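Local coordinates for protein NAD nucleotidase (Haemophilus influenzae, PDB 3ZTV) that degrades NAD to adenosine and nicotinamide riboside in the periplasm, acting as both an NAD pyrophosphatase and a 5'-nucleotidase, at residues 44-47 with 48-52; 186-189 with 190-193; 340-343 with 344-348; 440-443 with 444-447; 453-456 with 457-461. All blocks are in the same frame, centred on the assembly; numbering follows the deposited sequence.

All five contacts are local, made within one helix or where a helix begins or ends. Interactions 1 and 2 are both buried, one where a helix begins and the other where a helix ends: the first is the glycine-led start of helix 46-59, the second the fraying, water-bridged end of helix 179-191 at the subunit interface. Interaction 3 is a regular helical turn on the surface; it touches interaction 1 through Ser-47 and Asp-340. Interactions 4 and 5, both partly buried, are the beginning and the end of the same helix, 443-460, with centres about 19 Å apart: methionine packing opens it, and a pi-type turn under a phenylalanine ring closes it beside bound adenosine.

Interaction 1: residues 44-47 with 48-52; sequences GGFS and AVNAK
Ala-48 meets the approach to helix 46-59 through a water, which gives a hydrogen to Gly-44 O and takes one from Ala-48 N, 3.0 Å away; first-turn N-H groups have no carbonyl of their own helix to bind. Val-49 comes next. Its N bonds to O of the N-cap residue Gly-45 at 3.2 Å, while CG1, anti to the backbone N (chi1 166°), reaches over one face of the Phe-46 ring, 4.0 Å from CE1 and toward the rim. Asn-50 N gives a nearly straight bond of 3.0 Å to Phe-46 O. The Asn-50 amide stands at the edge of the same ring, the two planes 76° apart, with OD1 3.3 Å from Phe-46 CE1; this buried oxygen has no hydrogen-bond partner in the model, whereas ND2 is held by Thr-339 and by the carbonyl of Val-89. With Ala-51 the helix is regular: its N binds Ser-47 O at 3.0 Å, and CB rests against that oxygen. The turn belongs to the metallophosphoesterase part of the enzyme. Phe-46 meets His-21 edge-to-face and packs with Val-49 on Ile-18 of strand 11-18; Val-89 of helix 84-93 also touches Phe-46, and Leu-294 of strand 284-295 lies against Ala-48 and Val-49.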
loop_
_atom_site.group_PDB
_atom_site.type_symbol
_atom_site.label_atom_id
_atom_site.label_comp_id
_atom_site.label_asym_id
_atom_site.label_seq_id
_atom_site.Cartn_x
_atom_site.Cartn_y
_atom_site.Cartn_z
ATOM N N GLY A 44 -2.775 38.608 6.538
ATOM C CA GLY A 44 -3.808 37.617 6.347
ATOM C C GLY A 44 -5.228 38.062 6.624
ATOM O O GLY A 44 -5.565 39.246 6.523
ATOM N N GLY A 45 -6.062 37.091 6.980
ATOM C CA GLY A 45 -7.488 37.308 7.137
ATOM C C GLY A 45 -8.227 36.980 5.853
ATOM O O GLY A 45 -7.695 37.164 4.753
ATOM N N PHE A 46 -9.449 36.479 5.985
ATOM C CA PHE A 46 -10.184 36.030 4.812
ATOM C C PHE A 46 -10.735 37.157 3.942
ATOM O O PHE A 46 -11.015 36.933 2.769
ATOM C CB PHE A 46 -11.281 35.020 5.168
ATOM C CG PHE A 46 -11.209 33.757 4.349
ATOM C CD1 PHE A 46 -11.795 33.697 3.091
ATOM C CD2 PHE A 46 -10.544 32.638 4.830
ATOM C CE1 PHE A 46 -11.724 32.548 2.331
ATOM C CE2 PHE A 46 -10.469 31.481 4.062
ATOM C CZ PHE A 46 -11.065 31.439 2.817
ATOM N N SER A 47 -10.894 38.362 4.488
ATOM C CA SER A 47 -11.317 39.470 3.640
ATOM C C SER A 47 -10.243 39.759 2.590
ATOM O O SER A 47 -10.555 39.937 1.406
ATOM C CB SER A 47 -11.609 40.717 4.467
ATOM O OG SER A 47 -12.026 41.777 3.621
ATOM N N ALA A 48 -8.982 39.804 3.016
ATOM C CA ALA A 48 -7.868 39.976 2.085
ATOM C C ALA A 48 -7.772 38.805 1.105
ATOM O O ALA A 48 -7.527 39.016 -0.083
ATOM C CB ALA A 48 -6.561 40.154 2.844
ATOM N N VAL A 49 -7.952 37.575 1.587
ATOM C CA VAL A 49 -7.899 36.402 0.705
ATOM C C VAL A 49 -8.913 36.540 -0.427
ATOM O O VAL A 49 -8.564 36.434 -1.615
ATOM C CB VAL A 49 -8.148 35.072 1.464
ATOM C CG1 VAL A 49 -8.435 33.949 0.492
ATOM C CG2 VAL A 49 -6.949 34.721 2.328
ATOM N N ASN A 50 -10.168 36.779 -0.070
ATOM C CA ASN A 50 -11.206 36.846 -1.085
ATOM C C ASN A 50 -11.043 38.033 -2.032
ATOM O O ASN A 50 -11.260 37.902 -3.240
ATOM C CB ASN A 50 -12.598 36.797 -0.450
ATOM C CG ASN A 50 -12.967 35.395 0.034
ATOM O OD1 ASN A 50 -12.337 34.406 -0.338
ATOM N ND2 ASN A 50 -13.998 35.312 0.866
ATOM N N ALA A 51 -10.647 39.177 -1.491
ATOM C CA ALA A 51 -10.389 40.347 -2.329
ATOM C C ALA A 51 -9.283 40.058 -3.341
ATOM O O ALA A 51 -9.408 40.381 -4.524
ATOM C CB ALA A 51 -10.024 41.554 -1.469
ATOM N N LYS A 52 -8.189 39.467 -2.882
ATOM C CA LYS A 52 -7.076 39.173 -3.778
ATOM C C LYS A 52 -7.434 38.112 -4.826
ATOM O O LYS A 52 -7.101 38.261 -6.010
ATOM C CB LYS A 52 -5.819 38.778 -2.990
ATOM C CG LYS A 52 -4.591 38.537 -3.865
ATOM C CD LYS A 52 -3.675 39.745 -3.952
ATOM C CE LYS A 52 -4.289 40.888 -4.735
ATOM N NZ LYS A 52 -3.266 41.937 -5.082
HETATM O O HOH W 1 -8.116 40.332 5.871
#

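Interaction 2: residues 186-189 with 190-193; sequences MANA and LKQQ
Asn-188 O is tied to the chain ahead by a water that gives it a hydrogen at 2.7 Å. The same water accepts from Gln-192 N and donates to Gln-192 OE1, so it stands in where the C-terminal end of helix 179-191 loses its direct bonds. The fraying is plain in the backbone: Leu-190 N still reaches Met-186 O at 3.3 Å, but Lys-191 N is divided between weak bonds to Ala-187 O and Asn-188 O. Ala-189 O receives a side chain instead, Gln-193 NE2, in a weak bond of 3.4 Å. The Gln-193 chain gets there by running extended beyond CG, back alongside the last turn.

Leu-190 lays CG and CD1 against Met-186 O, and the side chain also packs on Ala-154 and Ile-156 of strand 151-159, on the sheet side of the helix. Met-186 packs on Ile-156 too, and also on Ile-185 of the second subunit. That subunit covers much of this end: its Pro-142 touches Asn-188 and Gln-192, and its Tyr-143 O accepts a hydrogen bond from Gln-192 NE2.

Lys-191 slants across Asn-188, its CD 3.7 Å from OD1. A bend at chi3 (51°) turns the ammonium back toward that amide, and a second water joins them, giving a hydrogen to Asn-188 OD1 at 2.8 Å and accepting one from Lys-191 NZ at 3.1 Å.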
loop_
_atom_site.group_PDB
_atom_site.type_symbol
_atom_site.label_atom_id
_atom_site.label_comp_id
_atom_site.label_asym_id
_atom_site.label_seq_id
_atom_site.Cartn_x
_atom_site.Cartn_y
_atom_site.Cartn_z
ATOM N N MET A 186 -4.965 6.691 -9.929
ATOM C CA MET A 186 -5.904 7.693 -10.441
ATOM C C MET A 186 -5.405 8.311 -11.747
ATOM O O MET A 186 -6.160 8.427 -12.714
ATOM C CB MET A 186 -6.138 8.809 -9.418
ATOM C CG MET A 186 -6.973 8.382 -8.210
ATOM S SD MET A 186 -8.683 7.879 -8.602
ATOM C CE MET A 186 -9.305 9.387 -9.339
ATOM N N ALA A 187 -4.141 8.719 -11.778
ATOM C CA ALA A 187 -3.599 9.369 -12.961
ATOM C C ALA A 187 -3.544 8.383 -14.133
ATOM O O ALA A 187 -3.840 8.754 -15.267
ATOM C CB ALA A 187 -2.224 9.963 -12.671
ATOM N N ASN A 188 -3.204 7.125 -13.848
ATOM C CA ASN A 188 -3.081 6.123 -14.910
ATOM C C ASN A 188 -4.413 5.855 -15.584
ATOM O O ASN A 188 -4.485 5.699 -16.808
ATOM C CB ASN A 188 -2.474 4.825 -14.373
ATOM C CG ASN A 188 -2.141 3.839 -15.486
ATOM O OD1 ASN A 188 -1.342 4.144 -16.376
ATOM N ND2 ASN A 188 -2.743 2.640 -15.434
ATOM N N ALA A 189 -5.473 5.813 -14.784
ATOM C CA ALA A 189 -6.812 5.572 -15.310
ATOM C C ALA A 189 -7.318 6.708 -16.189
ATOM O O ALA A 189 -8.076 6.485 -17.135
ATOM C CB ALA A 189 -7.788 5.312 -14.173
ATOM N N LEU A 190 -6.904 7.931 -15.873
ATOM C CA LEU A 190 -7.361 9.094 -16.627
ATOM C C LEU A 190 -6.754 9.183 -18.033
ATOM O O LEU A 190 -7.326 9.819 -18.916
ATOM C CB LEU A 190 -7.088 10.377 -15.840
ATOM C CG LEU A 190 -7.991 10.560 -14.620
ATOM C CD1 LEU A 190 -7.386 11.542 -13.632
ATOM C CD2 LEU A 190 -9.395 10.996 -15.029
ATOM N N LYS A 191 -5.617 8.528 -18.254
ATOM C CA LYS A 191 -4.916 8.615 -19.537
ATOM C C LYS A 191 -5.765 8.248 -20.757
ATOM O O LYS A 191 -5.815 9.000 -21.728
ATOM C CB LYS A 191 -3.651 7.755 -19.522
ATOM C CG LYS A 191 -2.586 8.219 -18.552
ATOM C CD LYS A 191 -1.441 7.212 -18.488
ATOM C CE LYS A 191 -0.926 6.870 -19.876
ATOM N NZ LYS A 191 0.115 5.804 -19.839
ATOM N N GLN A 192 -6.419 7.088 -20.711
ATOM C CA GLN A 192 -7.157 6.576 -21.870
ATOM C C GLN A 192 -8.408 7.387 -22.181
ATOM O O GLN A 192 -9.078 7.149 -23.187
ATOM C CB GLN A 192 -7.520 5.100 -21.688
ATOM C CG GLN A 192 -8.510 4.842 -20.582
ATOM C CD GLN A 192 -8.523 3.386 -20.161
ATOM O OE1 GLN A 192 -7.581 2.905 -19.532
ATOM N NE2 GLN A 192 -9.593 2.674 -20.507
ATOM N N GLN A 193 -8.717 8.352 -21.322
ATOM C CA GLN A 193 -9.831 9.256 -21.574
ATOM C C GLN A 193 -9.377 10.472 -22.378
ATOM O O GLN A 193 -10.149 11.408 -22.588
ATOM C CB GLN A 193 -10.486 9.675 -20.261
ATOM C CG GLN A 193 -10.987 8.487 -19.457
ATOM C CD GLN A 193 -11.473 8.870 -18.083
ATOM O OE1 GLN A 193 -12.270 9.800 -17.925
ATOM N NE2 GLN A 193 -10.990 8.160 -17.070
HETATM O O HOH W 2 -5.646 4.796 -19.108
HETATM O O HOH W 3 -1.241 3.176 -18.979
#

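Interaction 3: residues 340-343 with 344-348; sequences DKLI and AKYKS
Tyr-346 leans back toward the carbonyl of Leu-342, one turn earlier in helix 337-353. Its CB lies 3.7 Å from Leu-342 O, and CG, set beside the backbone N by a chi1 of -75°, is equally near. CD2 makes the closest approach, 3.1 Å from the same oxygen, and also skims Leu-342 CB at 4.5 Å. CE2 has drawn away from that oxygen, and on this side of the ring Lys-345 CE sits above one face, toward the rim. The same oxygen is the acceptor for Tyr-346 N, at 2.9 Å and in the carbonyl plane, so backbone and side chain of one residue both close on it.

Lys-345 keeps company with Leu-342 along its length. Bent at chi3 (71°), the lysine brings NZ to 4.1 Å from Leu-342 CD2. The remaining i to i+4 bonds are regular; Lys-347 N to Ile-343 O, 2.8 Å, is the shortest.

Most of this turn faces solvent. Its inner side rests on helix 84-93, where Ala-92 meets Leu-342 and both Ala-85 and Ala-88 meet Tyr-346. Phe-81 takes the tyrosine ring edge-to-face, Asp-340 bonds Ser-47 of helix 46-59, and Tyr-77 of helix 76-79 touches Tyr-346 and Lys-347.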
loop_
_atom_site.group_PDB
_atom_site.type_symbol
_atom_site.label_atom_id
_atom_site.label_comp_id
_atom_site.label_asym_id
_atom_site.label_seq_id
_atom_site.Cartn_x
_atom_site.Cartn_y
_atom_site.Cartn_z
ATOM N N ASP A 340 -16.181 41.274 4.325
ATOM C CA ASP A 340 -16.183 42.193 5.466
ATOM C C ASP A 340 -17.500 42.124 6.239
ATOM O O ASP A 340 -17.511 42.144 7.465
ATOM C CB ASP A 340 -15.973 43.635 4.994
ATOM C CG ASP A 340 -14.533 43.941 4.642
ATOM O OD1 ASP A 340 -13.622 43.235 5.121
ATOM O OD2 ASP A 340 -14.309 44.927 3.906
ATOM N N LYS A 341 -18.609 42.068 5.511
ATOM C CA LYS A 341 -19.931 41.972 6.132
ATOM C C LYS A 341 -20.091 40.667 6.915
ATOM O O LYS A 341 -20.598 40.661 8.044
ATOM C CB LYS A 341 -21.025 42.089 5.071
ATOM C CG LYS A 341 -21.167 43.480 4.458
ATOM C CD LYS A 341 -22.182 43.498 3.312
ATOM C CE LYS A 341 -23.254 42.434 3.484
ATOM N NZ LYS A 341 -24.047 42.611 4.727
ATOM N N LEU A 342 -19.661 39.558 6.317
ATOM C CA LEU A 342 -19.726 38.260 6.983
ATOM C C LEU A 342 -18.887 38.262 8.249
ATOM O O LEU A 342 -19.345 37.822 9.304
ATOM C CB LEU A 342 -19.264 37.134 6.052
ATOM C CG LEU A 342 -20.179 36.820 4.871
ATOM C CD1 LEU A 342 -19.496 35.886 3.873
ATOM C CD2 LEU A 342 -21.486 36.216 5.357
ATOM N N ILE A 343 -17.662 38.755 8.149
ATOM C CA ILE A 343 -16.768 38.724 9.297
ATOM C C ILE A 343 -17.258 39.628 10.438
ATOM O O ILE A 343 -17.138 39.276 11.612
ATOM C CB ILE A 343 -15.312 39.015 8.888
ATOM C CG1 ILE A 343 -14.781 37.865 8.021
ATOM C CG2 ILE A 343 -14.426 39.180 10.115
ATOM C CD1 ILE A 343 -13.413 38.135 7.415
ATOM N N ALA A 344 -17.826 40.782 10.098
ATOM C CA ALA A 344 -18.403 41.666 11.110
ATOM C C ALA A 344 -19.521 40.957 11.863
ATOM O O ALA A 344 -19.613 41.037 13.094
ATOM C CB ALA A 344 -18.926 42.943 10.460
ATOM N N LYS A 345 -20.370 40.259 11.122
ATOM C CA LYS A 345 -21.463 39.505 11.720
ATOM C C LYS A 345 -20.949 38.410 12.648
ATOM O O LYS A 345 -21.424 38.266 13.781
ATOM C CB LYS A 345 -22.359 38.901 10.635
ATOM C CG LYS A 345 -23.476 38.027 11.180
ATOM C CD LYS A 345 -24.328 37.428 10.070
ATOM C CE LYS A 345 -23.568 36.356 9.304
ATOM N NZ LYS A 345 -24.400 35.760 8.221
ATOM N N TYR A 346 -19.980 37.628 12.170
ATOM C CA TYR A 346 -19.447 36.519 12.964
ATOM C C TYR A 346 -18.629 36.996 14.157
ATOM O O TYR A 346 -18.651 36.374 15.222
ATOM C CB TYR A 346 -18.648 35.526 12.097
ATOM C CG TYR A 346 -19.527 34.651 11.240
ATOM C CD1 TYR A 346 -20.346 33.690 11.813
ATOM C CD2 TYR A 346 -19.539 34.780 9.855
ATOM C CE1 TYR A 346 -21.160 32.882 11.033
ATOM C CE2 TYR A 346 -20.350 33.980 9.071
ATOM C CZ TYR A 346 -21.157 33.035 9.666
ATOM O OH TYR A 346 -21.966 32.234 8.889
ATOM N N LYS A 347 -17.910 38.099 13.984
ATOM C CA LYS A 347 -17.137 38.669 15.077
ATOM C C LYS A 347 -18.047 39.107 16.237
ATOM O O LYS A 347 -17.754 38.834 17.401
ATOM C CB LYS A 347 -16.282 39.837 14.580
ATOM C CG LYS A 347 -15.297 40.361 15.610
ATOM C CD LYS A 347 -14.330 41.357 14.989
ATOM C CE LYS A 347 -13.221 41.736 15.961
ATOM N NZ LYS A 347 -12.187 42.586 15.309
ATOM N N SER A 348 -19.146 39.783 15.914
ATOM C CA SER A 348 -20.135 40.178 16.916
ATOM C C SER A 348 -20.758 38.958 17.602
ATOM O O SER A 348 -20.895 38.926 18.829
ATOM C CB SER A 348 -21.215 41.041 16.263
ATOM O OG SER A 348 -20.687 42.294 15.874
#

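Interaction 4: residues 440-443 with 444-447; sequences KMEG and SLVK
Met-441 crosses Leu-445 at a slant and Val-446 at about a right angle, bridging the end of strand 435-442 and the first turn of helix 443-460. Its CG, held between the backbone N and the carbonyl carbon (chi1 58°), meets Val-446 CG2 at 4.1 Å. A bend at chi3 then turns the terminal methyl over the helix, where CE touches Leu-445 CB at 3.6 Å. One side chain thus covers two consecutive helical residues.

Glu-442 and Leu-445 lie differently: they run alongside each other, both leaving the backbone in one direction. The glutamate folds at chi2 (83°) and brings OE1 to 3.7 Å from Leu-445 CD1, a contact of a carboxylate oxygen with a methyl. The other oxygen, OE2, has a long, weak ion pair with Lys-535.

Glu-442 is also the N-cap, and its carbonyl serves two amides: Val-446 N in its plane at 3.2 Å, and Leu-445 N in a shorter but weak, strongly bent bond. Lys-447 N follows with a straighter bond to Gly-443 O at 3.0 Å, and the helix is under way. The lysine's ammonium pairs with Asp-505.

Val-511 of strand 508-514 backs both Met-441 and Val-446, while Phe-527 and Leu-530 of helix 525-530 close over the methionine. This is a tight strand-to-helix junction in the C-terminal 5'-nucleotidase domain, its hydrophobic side packed against the neighbouring strand of the mixed sheet.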
loop_
_atom_site.group_PDB
_atom_site.type_symbol
_atom_site.label_atom_id
_atom_site.label_comp_id
_atom_site.label_asym_id
_atom_site.label_seq_id
_atom_site.Cartn_x
_atom_site.Cartn_y
_atom_site.Cartn_z
ATOM N N LYS A 440 8.370 10.702 19.321
ATOM C CA LYS A 440 8.376 9.273 19.619
ATOM C C LYS A 440 9.760 8.972 20.179
ATOM O O LYS A 440 10.751 9.087 19.464
ATOM C CB LYS A 440 8.132 8.465 18.342
ATOM C CG LYS A 440 8.030 6.961 18.554
ATOM C CD LYS A 440 6.716 6.574 19.204
ATOM C CE LYS A 440 6.504 5.068 19.146
ATOM N NZ LYS A 440 5.274 4.647 19.869
ATOM N N MET A 441 9.837 8.619 21.459
ATOM C CA MET A 441 11.116 8.630 22.162
ATOM C C MET A 441 11.194 7.563 23.248
ATOM O O MET A 441 10.206 7.266 23.919
ATOM C CB MET A 441 11.367 10.020 22.765
ATOM C CG MET A 441 10.277 10.485 23.726
ATOM S SD MET A 441 10.390 12.219 24.246
ATOM C CE MET A 441 11.909 12.209 25.188
ATOM N N GLU A 442 12.383 6.993 23.413
ATOM C CA GLU A 442 12.608 5.949 24.408
ATOM C C GLU A 442 12.409 6.445 25.840
ATOM O O GLU A 442 12.607 7.625 26.140
ATOM C CB GLU A 442 14.013 5.358 24.260
ATOM C CG GLU A 442 14.193 4.471 23.034
ATOM C CD GLU A 442 14.487 5.246 21.757
ATOM O OE1 GLU A 442 14.491 6.494 21.787
ATOM O OE2 GLU A 442 14.718 4.598 20.714
ATOM N N GLY A 443 12.019 5.533 26.723
ATOM C CA GLY A 443 11.824 5.862 28.124
ATOM C C GLY A 443 13.034 6.506 28.776
ATOM O O GLY A 443 12.890 7.357 29.653
ATOM N N SER A 444 14.230 6.101 28.363
ATOM C CA SER A 444 15.449 6.684 28.919
ATOM C C SER A 444 15.533 8.186 28.636
ATOM O O SER A 444 16.029 8.960 29.456
ATOM C CB SER A 444 16.685 5.967 28.374
ATOM O OG SER A 444 16.739 6.061 26.959
ATOM N N LEU A 445 15.044 8.595 27.469
ATOM C CA LEU A 445 15.031 10.009 27.102
ATOM C C LEU A 445 13.935 10.777 27.834
ATOM O O LEU A 445 14.077 11.972 28.094
ATOM C CB LEU A 445 14.867 10.168 25.591
ATOM C CG LEU A 445 16.056 9.710 24.743
ATOM C CD1 LEU A 445 15.668 9.662 23.276
ATOM C CD2 LEU A 445 17.256 10.617 24.960
ATOM N N VAL A 446 12.838 10.096 28.149
ATOM C CA VAL A 446 11.782 10.705 28.950
ATOM C C VAL A 446 12.341 11.039 30.329
ATOM O O VAL A 446 12.137 12.140 30.837
ATOM C CB VAL A 446 10.541 9.803 29.079
ATOM C CG1 VAL A 446 9.510 10.441 30.016
ATOM C CG2 VAL A 446 9.930 9.540 27.703
ATOM N N LYS A 447 13.064 10.092 30.922
ATOM C CA LYS A 447 13.722 10.345 32.200
ATOM C C LYS A 447 14.653 11.550 32.087
ATOM O O LYS A 447 14.627 12.446 32.934
ATOM C CB LYS A 447 14.509 9.117 32.667
ATOM C CG LYS A 447 13.650 7.952 33.149
ATOM C CD LYS A 447 14.520 6.774 33.589
ATOM C CE LYS A 447 13.704 5.662 34.224
ATOM N NZ LYS A 447 14.516 4.428 34.479
#

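Interaction 5: residues 453-456 with 457-461; sequences AMQF and ALVDG
A pi-type turn ends helix 443-460 here, in the C-terminal domain beside the adenosine pocket, and Gly-461 and Phe-456 meet across it. The regular pattern holds through Leu-458, whose N bonds to Met-454 O at 2.9 Å. Then it widens: Gln-455 O accepts from both Val-459 N and Asp-460 N, the second at 3.2 Å and nearly straight. Gly-461 N closes the wide turn on Phe-456 O at 2.7 Å, arriving on a lone pair in the carbonyl plane.

That turn carries the glycine under the phenylalanine. With CG anti to the backbone N (chi1 -162°), the ring lies so that Gly-461 CA sits over the centre of one face, a CH-pi contact 3.7 Å from the centroid. The Phe-456 side chain is about 5 Å from the bound adenosine and about 4 Å from that of Asp-522, a residue of its pocket.

Beside it Gln-455 bends at chi2, passing Val-459 CB with its amide. Arg-486 holds OE1 through NH1, which helps fix which way the amide is flipped. Gln-455 NE2 is then left facing Asp-460 and gives OD2 a hydrogen bond of 3.1 Å, meeting that oxygen from above the carboxylate plane.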
loop_
_atom_site.group_PDB
_atom_site.type_symbol
_atom_site.label_atom_id
_atom_site.label_comp_id
_atom_site.label_asym_id
_atom_site.label_seq_id
_atom_site.Cartn_x
_atom_site.Cartn_y
_atom_site.Cartn_z
ATOM N N ALA A 453 14.653 19.429 32.946
ATOM C CA ALA A 453 13.710 20.456 33.367
ATOM C C ALA A 453 13.881 20.814 34.841
ATOM O O ALA A 453 13.887 21.994 35.202
ATOM C CB ALA A 453 12.292 20.022 33.071
ATOM N N MET A 454 14.027 19.801 35.691
ATOM C CA MET A 454 14.261 20.034 37.119
ATOM C C MET A 454 15.564 20.788 37.378
ATOM O O MET A 454 15.618 21.677 38.237
ATOM C CB MET A 454 14.241 18.717 37.904
ATOM C CG MET A 454 12.853 18.126 38.055
ATOM S SD MET A 454 12.808 16.730 39.205
ATOM C CE MET A 454 13.650 15.475 38.235
ATOM N N GLN A 455 16.613 20.438 36.640
ATOM C CA GLN A 455 17.894 21.130 36.781
ATOM C C GLN A 455 17.778 22.626 36.466
ATOM O O GLN A 455 18.340 23.466 37.176
ATOM C CB GLN A 455 18.959 20.471 35.901
ATOM C CG GLN A 455 20.282 21.233 35.822
ATOM C CD GLN A 455 21.046 21.262 37.139
ATOM O OE1 GLN A 455 20.765 20.491 38.057
ATOM N NE2 GLN A 455 22.026 22.157 37.232
ATOM N N PHE A 456 17.053 22.961 35.403
ATOM C CA PHE A 456 16.849 24.360 35.027
ATOM C C PHE A 456 16.003 25.069 36.085
ATOM O O PHE A 456 16.312 26.187 36.492
ATOM C CB PHE A 456 16.184 24.454 33.645
ATOM C CG PHE A 456 16.318 25.806 32.983
ATOM C CD1 PHE A 456 17.484 26.157 32.326
ATOM C CD2 PHE A 456 15.265 26.705 32.986
ATOM C CE1 PHE A 456 17.606 27.390 31.703
ATOM C CE2 PHE A 456 15.383 27.939 32.366
ATOM C CZ PHE A 456 16.555 28.275 31.725
ATOM N N ALA A 457 14.942 24.410 36.541
ATOM C CA ALA A 457 14.031 25.005 37.522
ATOM C C ALA A 457 14.700 25.288 38.865
ATOM O O ALA A 457 14.406 26.289 39.515
ATOM C CB ALA A 457 12.811 24.105 37.732
ATOM N N LEU A 458 15.589 24.393 39.278
ATOM C CA LEU A 458 16.147 24.428 40.625
ATOM C C LEU A 458 17.490 25.137 40.702
ATOM O O LEU A 458 17.852 25.669 41.754
ATOM C CB LEU A 458 16.297 23.002 41.161
ATOM C CG LEU A 458 14.995 22.230 41.387
ATOM C CD1 LEU A 458 15.276 20.742 41.508
ATOM C CD2 LEU A 458 14.264 22.752 42.619
ATOM N N VAL A 459 18.232 25.150 39.600
ATOM C CA VAL A 459 19.599 25.666 39.629
ATOM C C VAL A 459 19.927 26.680 38.536
ATOM O O VAL A 459 20.306 27.812 38.833
ATOM C CB VAL A 459 20.634 24.517 39.564
ATOM C CG1 VAL A 459 22.057 25.075 39.590
ATOM C CG2 VAL A 459 20.419 23.536 40.709
ATOM N N ASP A 460 19.788 26.274 37.278
ATOM C CA ASP A 460 20.341 27.039 36.160
ATOM C C ASP A 460 19.463 28.178 35.640
ATOM O O ASP A 460 19.969 29.115 35.018
ATOM C CB ASP A 460 20.691 26.101 35.004
ATOM C CG ASP A 460 21.756 25.088 35.375
ATOM O OD1 ASP A 460 22.609 25.400 36.236
ATOM O OD2 ASP A 460 21.740 23.982 34.798
ATOM N N GLY A 461 18.159 28.109 35.880
ATOM C CA GLY A 461 17.258 29.087 35.296
ATOM C C GLY A 461 15.939 29.323 36.007
ATOM O O GLY A 461 15.869 29.321 37.233
#